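PDB 4US5: luciferase-like monooxygenase from Streptomyces bottropensis, which probably acts as a monooxygenase of the bacterial luciferase-like family, using molecular oxygen to oxidise a substrate. Local coordinates for residues B[9-14]-B[26-31]. Numbering follows the deposited sequence.
With NA (sodium ion), chain R; NA (sodium ion), chain L.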
loop_
_atom_site.group_PDB
_atom_site.type_symbol
_atom_site.label_atom_id
_atom_site.label_comp_id
_atom_site.label_asym_id
_atom_site.label_seq_id
_atom_site.Cartn_x
_atom_site.Cartn_y
_atom_site.Cartn_z
ATOM N N VAL B 9 3.322 18.697 -6.584
ATOM C CA VAL B 9 1.861 18.474 -6.492
ATOM C C VAL B 9 1.574 17.777 -5.160
ATOM O O VAL B 9 2.299 16.877 -4.777
ATOM C CB VAL B 9 1.310 17.583 -7.627
ATOM C CG1 VAL B 9 -0.179 17.398 -7.485
ATOM C CG2 VAL B 9 1.675 18.122 -9.000
ATOM N N VAL B 10 0.571 18.276 -4.440
ATOM C CA VAL B 10 0.031 17.620 -3.259
ATOM C C VAL B 10 -1.415 17.300 -3.571
ATOM O O VAL B 10 -2.224 18.208 -3.844
ATOM C CB VAL B 10 0.188 18.513 -2.000
ATOM C CG1 VAL B 10 -0.356 17.825 -0.770
ATOM C CG2 VAL B 10 1.661 18.875 -1.789
ATOM N N GLU B 11 -1.735 16.008 -3.561
ATOM C CA GLU B 11 -2.972 15.493 -4.050
ATOM C C GLU B 11 -3.773 14.861 -2.903
ATOM O O GLU B 11 -3.384 13.835 -2.355
ATOM C CB GLU B 11 -2.690 14.452 -5.145
ATOM C CG GLU B 11 -3.882 13.534 -5.523
ATOM C CD GLU B 11 -5.017 14.267 -6.209
ATOM O OE1 GLU B 11 -5.547 15.254 -5.655
ATOM O OE2 GLU B 11 -5.391 13.856 -7.329
ATOM N N GLN B 12 -4.898 15.475 -2.563
ATOM C CA GLN B 12 -5.814 14.893 -1.584
ATOM C C GLN B 12 -6.953 14.090 -2.238
ATOM O O GLN B 12 -7.716 13.420 -1.564
ATOM C CB GLN B 12 -6.329 15.986 -0.653
ATOM C CG GLN B 12 -7.455 16.828 -1.188
ATOM C CD GLN B 12 -7.063 17.857 -2.234
ATOM O OE1 GLN B 12 -6.121 17.682 -3.015
ATOM N NE2 GLN B 12 -7.875 18.886 -2.339
ATOM N N ALA B 13 -6.988 14.108 -3.572
ATOM C CA ALA B 13 -7.968 13.325 -4.348
ATOM C C ALA B 13 -9.414 13.673 -3.991
ATOM O O ALA B 13 -10.178 12.832 -3.520
ATOM C CB ALA B 13 -7.708 11.848 -4.214
ATOM N N PRO B 14 -9.795 14.920 -4.247
ATOM C CA PRO B 14 -11.159 15.292 -3.917
ATOM C C PRO B 14 -12.171 14.517 -4.754
ATOM O O PRO B 14 -11.890 14.125 -5.879
ATOM C CB PRO B 14 -11.198 16.798 -4.205
ATOM C CG PRO B 14 -9.975 17.108 -4.952
ATOM C CD PRO B 14 -9.031 16.001 -4.877
ATOM N N GLN B 26 -8.429 7.745 -10.523
ATOM C CA GLN B 26 -7.989 7.755 -11.906
ATOM C C GLN B 26 -7.467 9.144 -12.280
ATOM O O GLN B 26 -6.441 9.291 -12.950
ATOM C CB GLN B 26 -9.144 7.306 -12.870
ATOM C CG GLN B 26 -9.494 5.794 -12.764
ATOM C CD GLN B 26 -8.273 4.898 -12.925
ATOM O OE1 GLN B 26 -7.507 5.060 -13.874
ATOM N NE2 GLN B 26 -8.038 4.005 -11.940
ATOM N N HIS B 27 -8.166 10.162 -11.825
ATOM C CA HIS B 27 -7.706 11.535 -12.082
ATOM C C HIS B 27 -6.389 11.857 -11.427
ATOM O O HIS B 27 -5.598 12.657 -11.975
ATOM C CB HIS B 27 -8.765 12.528 -11.693
ATOM C CG HIS B 27 -9.913 12.554 -12.629
ATOM N ND1 HIS B 27 -11.166 12.956 -12.246
ATOM C CD2 HIS B 27 -10.019 12.155 -13.923
ATOM C CE1 HIS B 27 -12.013 12.783 -13.244
ATOM N NE2 HIS B 27 -11.337 12.333 -14.290
ATOM N N SER B 28 -6.101 11.222 -10.291
ATOM C CA SER B 28 -4.798 11.408 -9.599
ATOM C C SER B 28 -3.700 10.886 -10.412
ATOM O O SER B 28 -2.646 11.517 -10.583
ATOM C CB SER B 28 -4.787 10.693 -8.233
ATOM O OG SER B 28 -5.702 11.294 -7.353
ATOM N N ILE B 29 -3.923 9.714 -10.980
ATOM C CA ILE B 29 -2.926 9.118 -11.863
ATOM C C ILE B 29 -2.648 9.963 -13.108
ATOM O O ILE B 29 -1.485 10.187 -13.476
ATOM C CB ILE B 29 -3.388 7.692 -12.272
ATOM C CG1 ILE B 29 -3.445 6.810 -11.034
ATOM C CG2 ILE B 29 -2.464 7.092 -13.314
ATOM C CD1 ILE B 29 -4.198 5.495 -11.227
ATOM N N GLU B 30 -3.715 10.464 -13.726
ATOM C CA GLU B 30 -3.602 11.333 -14.870
ATOM C C GLU B 30 -2.821 12.617 -14.547
ATOM O O GLU B 30 -1.908 13.039 -15.299
ATOM C CB GLU B 30 -4.981 11.741 -15.378
ATOM C CG GLU B 30 -4.890 12.407 -16.744
ATOM C CD GLU B 30 -6.236 12.735 -17.377
ATOM O OE1 GLU B 30 -7.291 12.676 -16.675
ATOM O OE2 GLU B 30 -6.212 13.094 -18.599
ATOM N N LEU B 31 -3.108 13.190 -13.404
ATOM C CA LEU B 31 -2.392 14.397 -12.971
ATOM C C LEU B 31 -0.935 14.099 -12.704
ATOM O O LEU B 31 -0.052 14.885 -13.074
ATOM C CB LEU B 31 -3.061 15.029 -11.767
ATOM C CG LEU B 31 -2.380 16.258 -11.196
ATOM C CD1 LEU B 31 -2.293 17.377 -12.220
ATOM C CD2 LEU B 31 -3.117 16.723 -9.940
HETATM NA NA NA R . -4.643 18.744 -4.841
HETATM NA NA NA L . -8.063 13.278 -7.938
HETATM O O HOH W 1 -10.500 14.868 -8.079
#
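Strand 9-11 and helix 26-31 run antiparallel, their axes 174° apart in direction and 10.4 Å apart at closest approach. The backbones come nearest at Ala-13, whose CA lies 6.4 Å from Ser-28 CA. Val-9 and Glu-11 direct their side chains to the helix, whereas Val-10 between them faces away. At the Val-9 end the contact is apolar: CG1 of Val-9, beta-branched as suits a strand, meets CD2 of Leu-31 tip to tip at 3.9 Å, Leu-31 extending with CG anti to its backbone N. Glu-11 carries the polar part. Its CG is anti to the backbone N (chi1 165°) and the chain bends at chi2 (68°), bringing the carboxylate to Ser-28. Serine supplies a hydroxyl on a short arm: OG donates to Glu-11 OE2 at 2.6 Å from above the carboxylate plane. OE2 also binds a sodium ion, shared with Ser-24 O and a water held by Pro-14 O; Val-10 O, Gln-12 OE1 and Ser-314 bind another. Glu-11 OE1 accepts the N-H of Ala-13 (N to OE1 2.8 Å) from well above the plane and salt-bridges Arg-322, so guanidinium and sodium probably offset the buried charge. An alanine at Glu-11 removes the bonds to Ser-28 and Ala-13 and a sodium ligand, which would probably loosen the hold between loop and helix. The pair belongs to the beta-alpha-beta unit 6-11, 21-38, 42-45 of the TIM-barrel fold, where Phe-43 of the neighbouring parallel strand and Tyr-326 of helix 319-332 both touch Val-9 and Leu-31.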